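Local coordinates for protein alanine glyoxylate transaminase (Thermococcus litoralis, PDB 2ZC0) that probably transfers the amino group of alanine to glyoxylate with pyridoxal 5'-phosphate as cofactor, working as a homodimer, at residues Glu47-Arg51 and Ala52-Glu56; Pro150-Asp154 and Gly155-Asp159; Ile258-Glu261 and Gly262-Lys266; Tyr299-Glu302 and Gly303-Gly307; Glu388-Pro391 and Ile392-Lys396. One frame throughout, in Å; residues are numbered along the deposited sequence.

Interaction 1: Glu47-Arg51 and Ala52-Glu56; sequences ELIPR and AVLGE
Ile49 and Leu54 meet at an angle where the chain turns into the helix 51-64. The touching branches are methyls, Ile49 CG2 and Leu54 CD1, 3.6 Å apart. With CG1 of Ile49 beside the backbone N (chi1 -71°), CG2 stands anti to it and turns toward Leu54. Pro50 sits at the N-cap, and its CB meets Val53. Pro50 CB lies 3.6 Å from Val53 CB and as far from CG2. Leu54 CG approaches the same ring more loosely, 4.3 Å from Pro50 CG. The first helical bonds follow the same turn. Leu54 N gives a nearly straight bond to Pro50 O (2.7 Å), and Gly55 N bonds to Arg51 O. Pro50 is also the centre of an inverse gamma turn, in which Arg51 N bonds to Ile49 O.

Arg51 leads the other way. Its chain bends back at CG and CD, and NH2 forms a salt bridge with Glu47 OE2 (2.9 Å). That oxygen is met from above the carboxylate plane. NH1 bonds to Glu63 O of the second subunit, and NE makes a weak bond to Leu62 O there. Leu54 also packs on Leu62 of that subunit and on Tyr290 of its own chain. With an alanine at the Leu54 position, Ile49 CG2 and the Pro50 ring would probably lose their apolar neighbour, and a gap would open toward Leu62 of the second subunit. The chemistry is thus divided: apolar carbon packs round the helix start, while a charged pair links Arg51 to the preceding loop and bonds to backbone oxygens link it to the second subunit.

Interaction 2: Pro150-Asp154 and Gly155-Asp159; sequences PVDND and GMRVD
Asp152 OD1 takes the shortest sound polar bond here, from Asp154 N at 2.6 Å. This closes an Asx turn at the tip of a beta hairpin, where strand 145-152 passes into strand 155-156 through a type I turn from Asp152 to Gly155. The carboxylate gets there because CG stands between the backbone N and the carbonyl carbon (chi1 56°). Asp154 N meets OD1 nearly along its C-O axis. The other oxygen, OD2, pairs with Arg196 of helix 194-207 in a salt bridge, so both ends of the carboxylate are held.

Asp152 and Gly155 form an antiparallel hydrogen-bonded pair. Asp152 N bonds to Gly155 O at 3.0 Å, and Gly155 N returns a bond to Asp152 O at 2.8 Å. Both donors sit above the carbonyl plane they meet. Gly155 has a positive phi of 85°, at which a CB would clash with Asp154 O. The next pair, Val151 with Met156, is non-hydrogen-bonded. Val151 CG1 lies over the backbone of Met156, 3.7 Å from its CA.

Beyond the strands, Arg157 N bonds to Pro150 O in the carbonyl plane. Arg157 is the N-cap of helix 158-170. Its side chain crosses that of Asp152 at about a right angle, with the two flat groups nearly parallel, but the charges do not pair. The guanidinium instead grips Asp159 side-on. NE bonds to OD1 and NH1 to OD2 (2.8 Å), each through the syn lone pair of the oxygen. Meanwhile Arg157 CD rests 3.0 Å from Asp152 OD2.

Interaction 3: Ile258-Glu261 and Gly262-Lys266; sequences IIAE and GEILK
This is a local apolar contact with a backbone bond, made where strand 256-259 of the large mixed sheet turns into helix 262-272. Ala260 meets the first turn of the helix just past the end of the strand. Its CB points toward the helix and touches Ile264 CG2 at 3.9 Å. That branch of Ile264 is anti to the backbone N, with CG1 beside the N (chi1 -73°). Ala260 CB also lies 4.3 Å from Leu265 CB. The methyl therefore rests against two successive helix residues. Leu265 CD2 lies 3.9 Å from Ala260 O.

Gly262 makes the bend with a positive phi (52°), which favours glycine. Glu261 turns its side chain away from the helix, and its carboxylate pairs with Lys231. Ile240 of strand 239-244 touches both Ala260 and Ile264, so the patch packs against the sheet. The helix also borders the second subunit: Ile264 packs on Tyr3 of that chain, and Glu263 OE1 bonds to its backbone N. A bond across the bend runs from Leu265 N to Glu261 O, long at 3.3 Å but straight, with the N well above the carbonyl plane.

Interaction 4: Tyr299-Glu302 and Gly303-Gly307; sequences YHLE and GALLG
His300 and Leu305 form the more closely packed side of this helical turn. Leu305 CB comes within 3.1 Å of His300 O. The imidazole stands anti to the backbone N (chi1 -176°) and swings along the helix. Its CE1 lies 3.9 Å from Leu305 CG, and CD2 lies as far from Ala304 CB. Both approach the ring obliquely. On the flank, Leu301 and Leu305 run side by side and point the same way, with CD2 of Leu301 3.8 Å from CD1 of Leu305.

The backbone here is wider than an alpha helix. Ala304 N bonds to Tyr299 O at 2.9 Å and Leu305 N to His300 O at 2.7 Å, both five residues back, as in a pi-type turn. Gly303 sits in the kink, where a CB would clash with Tyr299 O.

The exposed side has few side-chain contacts. Glu302 extends outward. Leu306 CD2 folds back to 3.0 Å from Leu301 O but only 4.0 Å from Glu302 CA. Replacing Leu305 with a serine would probably leave the His300 ring and the Leu301 methyl without their apolar neighbour.

The turn belongs to the long helix 295-322. His300 meets the ring of Phe296 one turn earlier, Leu305 touches Tyr222 in a loop, and Tyr299 packs on Pro50, just before helix 51-64.

Interaction 5: Glu388-Pro391 and Ile392-Lys396; sequences EEIP and IGIKK
Ile392 reaches back along the first turn of helix 389-404 to the side chain of Glu388. Its CB lies 3.6 Å from Glu389 O. CG1 takes the place beside the backbone N (chi1 -61°), which directs it toward the start of the helix. There it lies 3.6 Å from Glu388 O. The tip, CD1, ends against the Glu388 carboxylate, 3.1 Å from OE2 and 3.3 Å from OE1. The Glu388 chain bends at CG to bring its carboxylate against this methyl. The two side chains meet at an angle on the exposed side of the helix.

Helical backbone bonds run through the same turn. Gly393 N bonds to Glu389 O at 2.7 Å, and Lys395 N to Pro391 O at 2.9 Å. Lys395 lays its extended chain past the same Pro391 carbonyl, with CG 3.2 Å from the oxygen. On the buried side Ile390 and Ile394 lie alongside each other and point the same way.

Salt bridges tie the helix to other parts of the chain: Glu389 pairs with Arg384, and Lys396 with Glu358 just after helix 347-357. Ile390 and Ile394 on the buried face touch Met315 of helix 295-322, and Lys395, at the exposed side, touches His322 of the same helix.

Overall arrangement
All five contacts are local. Interactions 1, 3 and 5 lie at helix starts, interaction 2 spans a hairpin, and interaction 4 is a widened turn of helix 295-322. Ile49 with Leu54, Ala260 with Ile264, and Ile390 with Ile394 are buried; Asn153 and Asp154 at the hairpin tip and Glu388 with Ile392 are exposed. Val53 of interaction 1 packs on Tyr299 of interaction 4. Interaction 5 packs on helix 295-322, its nearest atoms about 7 Å from interaction 4. Interactions 2 and 3 reach the same mixed sheet. Interaction 2 is rich in polar bonds and charges, interaction 3 mainly apolar. Interactions 1 and 3 border the second subunit, interaction 3 also a third; the others touch no other chain of the assembly.

Interaction 1: Glu47-Arg51 and Ala52-Glu56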
loop_
_atom_site.group_PDB
_atom_site.type_symbol
_atom_site.label_atom_id
_atom_site.label_comp_id
_atom_site.label_asym_id
_atom_site.label_seq_id
_atom_site.Cartn_x
_atom_site.Cartn_y
_atom_site.Cartn_z
ATOM N N GLU A 47 34.716 -23.385 15.084
ATOM C CA GLU A 47 35.948 -23.754 15.777
ATOM C C GLU A 47 36.917 -22.573 15.829
ATOM O O GLU A 47 37.843 -22.561 16.637
ATOM C CB GLU A 47 36.620 -24.956 15.090
ATOM C CG GLU A 47 35.768 -26.226 15.053
ATOM C CD GLU A 47 35.049 -26.488 16.366
ATOM O OE1 GLU A 47 35.691 -26.394 17.436
ATOM O OE2 GLU A 47 33.838 -26.792 16.324
ATOM N N LEU A 48 36.709 -21.579 14.965
ATOM C CA LEU A 48 37.573 -20.400 14.972
ATOM C C LEU A 48 37.004 -19.353 15.925
ATOM O O LEU A 48 37.607 -18.304 16.160
ATOM C CB LEU A 48 37.731 -19.816 13.560
ATOM C CG LEU A 48 38.481 -20.691 12.544
ATOM C CD1 LEU A 48 38.675 -19.935 11.238
ATOM C CD2 LEU A 48 39.842 -21.086 13.125
ATOM N N ILE A 49 35.835 -19.654 16.476
ATOM C CA ILE A 49 35.186 -18.769 17.430
ATOM C C ILE A 49 35.482 -19.338 18.813
ATOM O O ILE A 49 35.398 -20.546 19.030
ATOM C CB ILE A 49 33.665 -18.719 17.180
ATOM C CG1 ILE A 49 33.401 -17.952 15.877
ATOM C CG2 ILE A 49 32.946 -18.084 18.376
ATOM C CD1 ILE A 49 31.948 -17.895 15.456
ATOM N N PRO A 50 35.852 -18.471 19.766
ATOM C CA PRO A 50 36.165 -18.910 21.128
ATOM C C PRO A 50 34.922 -19.354 21.882
ATOM O O PRO A 50 34.531 -18.726 22.870
ATOM C CB PRO A 50 36.818 -17.670 21.738
ATOM C CG PRO A 50 36.081 -16.546 21.066
ATOM C CD PRO A 50 35.999 -17.009 19.628
ATOM N N ARG A 51 34.301 -20.435 21.416
ATOM C CA ARG A 51 33.089 -20.932 22.063
ATOM C C ARG A 51 33.327 -21.086 23.545
ATOM O O ARG A 51 32.581 -20.547 24.365
ATOM C CB ARG A 51 32.656 -22.269 21.461
ATOM C CG ARG A 51 32.309 -22.182 19.980
ATOM C CD ARG A 51 31.135 -23.088 19.596
ATOM N NE ARG A 51 31.303 -24.481 20.016
ATOM C CZ ARG A 51 32.150 -25.345 19.465
ATOM N NH1 ARG A 51 32.213 -26.583 19.929
ATOM N NH2 ARG A 51 32.925 -24.979 18.450
ATOM N N ALA A 52 34.381 -21.819 23.882
ATOM C CA ALA A 52 34.736 -22.053 25.275
ATOM C C ALA A 52 34.744 -20.736 26.038
ATOM O O ALA A 52 34.161 -20.632 27.115
ATOM C CB ALA A 52 36.099 -22.717 25.351
ATOM N N VAL A 53 35.401 -19.730 25.471
ATOM C CA VAL A 53 35.479 -18.410 26.091
ATOM C C VAL A 53 34.102 -17.774 26.217
ATOM O O VAL A 53 33.736 -17.309 27.288
ATOM C CB VAL A 53 36.372 -17.452 25.268
ATOM C CG1 VAL A 53 36.343 -16.061 25.883
ATOM C CG2 VAL A 53 37.799 -17.974 25.219
ATOM N N LEU A 54 33.352 -17.749 25.116
ATOM C CA LEU A 54 32.005 -17.167 25.104
ATOM C C LEU A 54 31.118 -17.888 26.106
ATOM O O LEU A 54 30.222 -17.291 26.699
ATOM C CB LEU A 54 31.382 -17.275 23.716
ATOM C CG LEU A 54 32.038 -16.504 22.575
ATOM C CD1 LEU A 54 31.240 -16.733 21.305
ATOM C CD2 LEU A 54 32.110 -15.012 22.920
ATOM N N GLY A 55 31.378 -19.179 26.272
ATOM C CA GLY A 55 30.617 -19.972 27.208
ATOM C C GLY A 55 30.753 -19.449 28.627
ATOM O O GLY A 55 29.742 -19.181 29.270
ATOM N N GLU A 56 31.978 -19.289 29.129
ATOM C CA GLU A 56 32.148 -18.797 30.496
ATOM C C GLU A 56 31.643 -17.365 30.661
ATOM O O GLU A 56 31.122 -17.024 31.722
ATOM C CB GLU A 56 33.625 -18.906 30.976
ATOM C CG GLU A 56 33.892 -20.071 31.989
ATOM C CD GLU A 56 33.918 -19.638 33.474
ATOM O OE1 GLU A 56 33.734 -20.518 34.369
ATOM O OE2 GLU A 56 34.137 -18.427 33.747
#

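Interaction 2: Pro150-Asp154 and Gly155-Asp159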
loop_
_atom_site.group_PDB
_atom_site.type_symbol
_atom_site.label_atom_id
_atom_site.label_comp_id
_atom_site.label_asym_id
_atom_site.label_seq_id
_atom_site.Cartn_x
_atom_site.Cartn_y
_atom_site.Cartn_z
ATOM N N PRO A 150 25.779 -3.510 -12.628
ATOM C CA PRO A 150 26.909 -4.445 -12.748
ATOM C C PRO A 150 28.121 -4.106 -11.885
ATOM O O PRO A 150 28.384 -2.940 -11.600
ATOM C CB PRO A 150 27.262 -4.372 -14.233
ATOM C CG PRO A 150 25.954 -4.083 -14.879
ATOM C CD PRO A 150 25.361 -3.028 -13.957
ATOM N N VAL A 151 28.861 -5.134 -11.483
ATOM C CA VAL A 151 30.064 -4.944 -10.682
ATOM C C VAL A 151 31.244 -5.698 -11.315
ATOM O O VAL A 151 31.041 -6.570 -12.158
ATOM C CB VAL A 151 29.884 -5.497 -9.243
ATOM C CG1 VAL A 151 28.556 -5.022 -8.655
ATOM C CG2 VAL A 151 29.949 -7.010 -9.255
ATOM N N ASP A 152 32.467 -5.348 -10.911
ATOM C CA ASP A 152 33.669 -6.052 -11.366
ATOM C C ASP A 152 34.503 -6.266 -10.101
ATOM O O ASP A 152 33.985 -6.040 -9.007
ATOM C CB ASP A 152 34.437 -5.265 -12.443
ATOM C CG ASP A 152 34.820 -3.875 -12.004
ATOM O OD1 ASP A 152 35.329 -3.719 -10.888
ATOM O OD2 ASP A 152 34.637 -2.935 -12.795
ATOM N N ASN A 153 35.763 -6.696 -10.212
ATOM C CA ASN A 153 36.574 -6.933 -9.013
ATOM C C ASN A 153 36.800 -5.674 -8.171
ATOM O O ASN A 153 37.329 -5.739 -7.056
ATOM C CB ASN A 153 37.906 -7.605 -9.384
ATOM C CG ASN A 153 37.775 -9.141 -9.527
ATOM O OD1 ASN A 153 37.907 -9.894 -8.547
ATOM N ND2 ASN A 153 37.500 -9.599 -10.746
ATOM N N ASP A 154 36.383 -4.530 -8.709
ATOM C CA ASP A 154 36.491 -3.260 -8.002
ATOM C C ASP A 154 35.140 -2.789 -7.469
ATOM O O ASP A 154 34.957 -1.617 -7.141
ATOM C CB ASP A 154 37.104 -2.184 -8.904
ATOM C CG ASP A 154 38.605 -2.198 -8.858
ATOM O OD1 ASP A 154 39.133 -2.514 -7.770
ATOM O OD2 ASP A 154 39.259 -1.892 -9.885
ATOM N N GLY A 155 34.194 -3.717 -7.384
ATOM C CA GLY A 155 32.873 -3.388 -6.877
ATOM C C GLY A 155 31.942 -2.823 -7.927
ATOM O O GLY A 155 32.190 -2.952 -9.131
ATOM N N MET A 156 30.867 -2.189 -7.469
ATOM C CA MET A 156 29.882 -1.593 -8.365
ATOM C C MET A 156 30.542 -0.681 -9.400
ATOM O O MET A 156 31.480 0.050 -9.087
ATOM C CB MET A 156 28.851 -0.776 -7.562
ATOM C CG MET A 156 27.731 -0.191 -8.416
ATOM S SD MET A 156 26.572 0.962 -7.575
ATOM C CE MET A 156 25.928 -0.070 -6.240
ATOM N N ARG A 157 30.040 -0.737 -10.632
ATOM C CA ARG A 157 30.526 0.105 -11.719
ATOM C C ARG A 157 29.797 1.443 -11.567
ATOM O O ARG A 157 28.744 1.674 -12.179
ATOM C CB ARG A 157 30.192 -0.525 -13.083
ATOM C CG ARG A 157 31.125 -1.664 -13.518
ATOM C CD ARG A 157 32.512 -1.131 -13.891
ATOM N NE ARG A 157 32.420 -0.168 -14.984
ATOM C CZ ARG A 157 32.084 -0.489 -16.229
ATOM N NH1 ARG A 157 32.010 0.453 -17.159
ATOM N NH2 ARG A 157 31.840 -1.756 -16.543
ATOM N N VAL A 158 30.362 2.321 -10.742
ATOM C CA VAL A 158 29.764 3.629 -10.475
ATOM C C VAL A 158 29.376 4.412 -11.737
ATOM O O VAL A 158 28.388 5.156 -11.736
ATOM C CB VAL A 158 30.703 4.484 -9.586
ATOM C CG1 VAL A 158 30.028 5.789 -9.219
ATOM C CG2 VAL A 158 31.066 3.706 -8.319
ATOM N N ASP A 159 30.129 4.254 -12.820
ATOM C CA ASP A 159 29.782 4.969 -14.047
ATOM C C ASP A 159 28.453 4.432 -14.590
ATOM O O ASP A 159 27.610 5.188 -15.082
ATOM C CB ASP A 159 30.883 4.810 -15.099
ATOM C CG ASP A 159 31.181 3.366 -15.412
ATOM O OD1 ASP A 159 31.597 2.623 -14.497
ATOM O OD2 ASP A 159 31.000 2.966 -16.577
#

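Interaction 3: Ile258-Glu261 and Gly262-Lys266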
loop_
_atom_site.group_PDB
_atom_site.type_symbol
_atom_site.label_atom_id
_atom_site.label_comp_id
_atom_site.label_asym_id
_atom_site.label_seq_id
_atom_site.Cartn_x
_atom_site.Cartn_y
_atom_site.Cartn_z
ATOM N N ILE A 258 21.981 -0.515 13.334
ATOM C CA ILE A 258 21.663 0.485 12.353
ATOM C C ILE A 258 22.390 1.731 12.831
ATOM O O ILE A 258 22.554 1.947 14.034
ATOM C CB ILE A 258 20.158 0.822 12.334
ATOM C CG1 ILE A 258 19.364 -0.289 11.662
ATOM C CG2 ILE A 258 19.928 2.138 11.609
ATOM C CD1 ILE A 258 17.882 -0.015 11.606
ATOM N N ILE A 259 22.846 2.538 11.888
ATOM C CA ILE A 259 23.480 3.798 12.221
ATOM C C ILE A 259 22.794 4.733 11.252
ATOM O O ILE A 259 22.965 4.609 10.039
ATOM C CB ILE A 259 24.999 3.839 11.944
ATOM C CG1 ILE A 259 25.764 2.883 12.862
ATOM C CG2 ILE A 259 25.511 5.259 12.203
ATOM C CD1 ILE A 259 27.288 2.897 12.579
ATOM N N ALA A 260 21.982 5.625 11.804
ATOM C CA ALA A 260 21.225 6.602 11.046
ATOM C C ALA A 260 21.133 7.868 11.891
ATOM O O ALA A 260 21.604 7.907 13.037
ATOM C CB ALA A 260 19.823 6.068 10.749
ATOM N N GLU A 261 20.504 8.896 11.336
ATOM C CA GLU A 261 20.386 10.166 12.029
ATOM C C GLU A 261 19.054 10.811 11.778
ATOM O O GLU A 261 18.282 10.348 10.953
ATOM C CB GLU A 261 21.493 11.123 11.569
ATOM C CG GLU A 261 22.871 10.761 12.089
ATOM C CD GLU A 261 23.914 10.723 10.986
ATOM O OE1 GLU A 261 24.127 11.761 10.314
ATOM O OE2 GLU A 261 24.516 9.644 10.793
ATOM N N GLY A 262 18.794 11.882 12.517
ATOM C CA GLY A 262 17.558 12.624 12.368
ATOM C C GLY A 262 16.258 11.850 12.432
ATOM O O GLY A 262 16.096 10.933 13.218
ATOM N N GLU A 263 15.326 12.247 11.580
ATOM C CA GLU A 263 14.013 11.645 11.530
ATOM C C GLU A 263 14.018 10.155 11.194
ATOM O O GLU A 263 13.165 9.410 11.670
ATOM C CB GLU A 263 13.141 12.427 10.549
ATOM C CG GLU A 263 12.898 13.907 10.938
ATOM C CD GLU A 263 14.138 14.803 10.787
ATOM O OE1 GLU A 263 14.919 14.620 9.824
ATOM O OE2 GLU A 263 14.320 15.709 11.630
ATOM N N ILE A 264 14.963 9.711 10.371
ATOM C CA ILE A 264 15.038 8.290 10.036
ATOM C C ILE A 264 15.327 7.513 11.316
ATOM O O ILE A 264 14.624 6.549 11.634
ATOM C CB ILE A 264 16.129 8.011 8.970
ATOM C CG1 ILE A 264 15.653 8.522 7.612
ATOM C CG2 ILE A 264 16.428 6.519 8.884
ATOM C CD1 ILE A 264 16.713 8.477 6.546
ATOM N N LEU A 265 16.340 7.942 12.067
ATOM C CA LEU A 265 16.672 7.271 13.326
ATOM C C LEU A 265 15.468 7.255 14.286
ATOM O O LEU A 265 15.186 6.238 14.933
ATOM C CB LEU A 265 17.851 7.978 14.003
ATOM C CG LEU A 265 18.162 7.580 15.451
ATOM C CD1 LEU A 265 18.718 6.164 15.493
ATOM C CD2 LEU A 265 19.182 8.579 16.029
ATOM N N LYS A 266 14.769 8.389 14.361
ATOM C CA LYS A 266 13.602 8.542 15.233
ATOM C C LYS A 266 12.503 7.530 14.890
ATOM O O LYS A 266 11.948 6.879 15.779
ATOM C CB LYS A 266 13.039 9.966 15.109
ATOM C CG LYS A 266 11.826 10.290 15.989
ATOM C CD LYS A 266 11.136 11.574 15.502
ATOM C CE LYS A 266 10.128 12.131 16.525
ATOM N NZ LYS A 266 10.777 12.778 17.708
#

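Interaction 4: Tyr299-Glu302 and Gly303-Gly307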
loop_
_atom_site.group_PDB
_atom_site.type_symbol
_atom_site.label_atom_id
_atom_site.label_comp_id
_atom_site.label_asym_id
_atom_site.label_seq_id
_atom_site.Cartn_x
_atom_site.Cartn_y
_atom_site.Cartn_z
ATOM N N TYR A 299 41.171 -12.852 19.998
ATOM C CA TYR A 299 40.648 -14.048 19.339
ATOM C C TYR A 299 40.278 -13.935 17.873
ATOM O O TYR A 299 40.344 -14.925 17.143
ATOM C CB TYR A 299 39.445 -14.591 20.109
ATOM C CG TYR A 299 39.792 -15.093 21.484
ATOM C CD1 TYR A 299 39.608 -14.293 22.608
ATOM C CD2 TYR A 299 40.323 -16.371 21.659
ATOM C CE1 TYR A 299 39.944 -14.752 23.877
ATOM C CE2 TYR A 299 40.665 -16.841 22.914
ATOM C CZ TYR A 299 40.472 -16.030 24.023
ATOM O OH TYR A 299 40.810 -16.499 25.275
ATOM N N HIS A 300 39.878 -12.748 17.437
ATOM C CA HIS A 300 39.501 -12.565 16.046
ATOM C C HIS A 300 40.639 -12.009 15.205
ATOM O O HIS A 300 41.038 -12.622 14.217
ATOM C CB HIS A 300 38.279 -11.647 15.940
ATOM C CG HIS A 300 37.765 -11.486 14.542
ATOM N ND1 HIS A 300 38.259 -10.540 13.671
ATOM C CD2 HIS A 300 36.835 -12.187 13.849
ATOM C CE1 HIS A 300 37.658 -10.666 12.500
ATOM N NE2 HIS A 300 36.790 -11.660 12.583
ATOM N N LEU A 301 41.167 -10.853 15.589
ATOM C CA LEU A 301 42.257 -10.243 14.833
ATOM C C LEU A 301 43.493 -11.126 14.705
ATOM O O LEU A 301 44.064 -11.242 13.618
ATOM C CB LEU A 301 42.660 -8.902 15.457
ATOM C CG LEU A 301 41.680 -7.744 15.286
ATOM C CD1 LEU A 301 42.255 -6.499 15.934
ATOM C CD2 LEU A 301 41.417 -7.505 13.802
ATOM N N GLU A 302 43.910 -11.743 15.807
ATOM C CA GLU A 302 45.097 -12.595 15.783
ATOM C C GLU A 302 44.752 -14.078 15.822
ATOM O O GLU A 302 45.617 -14.925 16.058
ATOM C CB GLU A 302 46.025 -12.246 16.952
ATOM C CG GLU A 302 45.428 -12.490 18.327
ATOM C CD GLU A 302 46.335 -12.003 19.447
ATOM O OE1 GLU A 302 46.698 -10.801 19.442
ATOM O OE2 GLU A 302 46.679 -12.819 20.333
ATOM N N GLY A 303 43.482 -14.388 15.585
ATOM C CA GLY A 303 43.044 -15.772 15.589
ATOM C C GLY A 303 42.195 -16.093 14.374
ATOM O O GLY A 303 42.714 -16.485 13.327
ATOM N N ALA A 304 40.886 -15.907 14.513
ATOM C CA ALA A 304 39.944 -16.184 13.435
ATOM C C ALA A 304 40.353 -15.562 12.101
ATOM O O ALA A 304 40.431 -16.253 11.086
ATOM C CB ALA A 304 38.552 -15.706 13.831
ATOM N N LEU A 305 40.623 -14.261 12.107
ATOM C CA LEU A 305 41.002 -13.555 10.890
ATOM C C LEU A 305 42.109 -14.256 10.106
ATOM O O LEU A 305 41.993 -14.445 8.897
ATOM C CB LEU A 305 41.440 -12.135 11.225
ATOM C CG LEU A 305 40.859 -11.031 10.335
ATOM C CD1 LEU A 305 41.523 -9.710 10.708
ATOM C CD2 LEU A 305 41.077 -11.343 8.863
ATOM N N LEU A 306 43.190 -14.629 10.788
ATOM C CA LEU A 306 44.298 -15.317 10.123
ATOM C C LEU A 306 43.844 -16.694 9.664
ATOM O O LEU A 306 44.262 -17.178 8.610
ATOM C CB LEU A 306 45.504 -15.447 11.060
ATOM C CG LEU A 306 46.402 -14.209 11.176
ATOM C CD1 LEU A 306 46.875 -13.800 9.775
ATOM C CD2 LEU A 306 45.644 -13.070 11.830
ATOM N N GLY A 307 42.980 -17.314 10.464
ATOM C CA GLY A 307 42.453 -18.615 10.112
ATOM C C GLY A 307 41.631 -18.538 8.836
ATOM O O GLY A 307 41.771 -19.393 7.965
#

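Interaction 5: Glu388-Pro391 and Ile392-Lys396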
loop_
_atom_site.group_PDB
_atom_site.type_symbol
_atom_site.label_atom_id
_atom_site.label_comp_id
_atom_site.label_asym_id
_atom_site.label_seq_id
_atom_site.Cartn_x
_atom_site.Cartn_y
_atom_site.Cartn_z
ATOM N N GLU A 388 40.919 -28.810 5.798
ATOM C CA GLU A 388 40.960 -30.111 5.137
ATOM C C GLU A 388 39.844 -30.316 4.096
ATOM O O GLU A 388 40.111 -30.753 2.974
ATOM C CB GLU A 388 40.878 -31.194 6.226
ATOM C CG GLU A 388 41.592 -32.517 5.948
ATOM C CD GLU A 388 40.773 -33.480 5.106
ATOM O OE1 GLU A 388 39.542 -33.574 5.324
ATOM O OE2 GLU A 388 41.370 -34.156 4.238
ATOM N N GLU A 389 38.603 -30.002 4.475
ATOM C CA GLU A 389 37.445 -30.172 3.594
ATOM C C GLU A 389 37.479 -29.344 2.313
ATOM O O GLU A 389 37.021 -29.796 1.261
ATOM C CB GLU A 389 36.150 -29.845 4.343
ATOM C CG GLU A 389 35.755 -30.835 5.422
ATOM C CD GLU A 389 34.430 -30.477 6.087
ATOM O OE1 GLU A 389 34.333 -29.378 6.681
ATOM O OE2 GLU A 389 33.483 -31.293 6.015
ATOM N N ILE A 390 38.009 -28.130 2.398
ATOM C CA ILE A 390 38.057 -27.262 1.228
ATOM C C ILE A 390 38.683 -27.907 -0.015
ATOM O O ILE A 390 38.049 -27.967 -1.062
ATOM C CB ILE A 390 38.776 -25.937 1.559
ATOM C CG1 ILE A 390 37.978 -25.182 2.620
ATOM C CG2 ILE A 390 38.928 -25.095 0.308
ATOM C CD1 ILE A 390 38.630 -23.892 3.084
ATOM N N PRO A 391 39.927 -28.411 0.084
ATOM C CA PRO A 391 40.553 -29.035 -1.093
ATOM C C PRO A 391 39.739 -30.202 -1.639
ATOM O O PRO A 391 39.539 -30.324 -2.847
ATOM C CB PRO A 391 41.914 -29.481 -0.562
ATOM C CG PRO A 391 42.196 -28.464 0.525
ATOM C CD PRO A 391 40.865 -28.385 1.222
ATOM N N ILE A 392 39.269 -31.056 -0.740
ATOM C CA ILE A 392 38.471 -32.210 -1.137
ATOM C C ILE A 392 37.216 -31.730 -1.858
ATOM O O ILE A 392 36.864 -32.251 -2.916
ATOM C CB ILE A 392 38.079 -33.054 0.097
ATOM C CG1 ILE A 392 39.341 -33.568 0.790
ATOM C CG2 ILE A 392 37.211 -34.227 -0.324
ATOM C CD1 ILE A 392 39.076 -34.282 2.091
ATOM N N GLY A 393 36.555 -30.723 -1.283
ATOM C CA GLY A 393 35.348 -30.175 -1.879
ATOM C C GLY A 393 35.581 -29.586 -3.257
ATOM O O GLY A 393 34.807 -29.836 -4.182
ATOM N N ILE A 394 36.636 -28.791 -3.407
ATOM C CA ILE A 394 36.928 -28.202 -4.709
ATOM C C ILE A 394 37.369 -29.258 -5.731
ATOM O O ILE A 394 37.140 -29.085 -6.928
ATOM C CB ILE A 394 38.013 -27.096 -4.614
ATOM C CG1 ILE A 394 37.389 -25.797 -4.105
ATOM C CG2 ILE A 394 38.657 -26.859 -5.972
ATOM C CD1 ILE A 394 37.400 -25.682 -2.614
ATOM N N LYS A 395 38.002 -30.339 -5.273
ATOM C CA LYS A 395 38.430 -31.398 -6.197
ATOM C C LYS A 395 37.204 -32.099 -6.768
ATOM O O LYS A 395 37.093 -32.292 -7.980
ATOM C CB LYS A 395 39.337 -32.418 -5.491
ATOM C CG LYS A 395 40.777 -31.952 -5.321
ATOM C CD LYS A 395 41.599 -32.881 -4.425
ATOM C CE LYS A 395 42.955 -32.260 -4.101
ATOM N NZ LYS A 395 43.687 -33.027 -3.057
ATOM N N LYS A 396 36.286 -32.472 -5.882
ATOM C CA LYS A 396 35.048 -33.133 -6.281
ATOM C C LYS A 396 34.301 -32.215 -7.234
ATOM O O LYS A 396 33.688 -32.666 -8.202
ATOM C CB LYS A 396 34.175 -33.412 -5.052
ATOM C CG LYS A 396 34.654 -34.558 -4.184
ATOM C CD LYS A 396 33.825 -34.673 -2.916
ATOM C CE LYS A 396 33.964 -36.055 -2.280
ATOM N NZ LYS A 396 33.257 -37.105 -3.079
#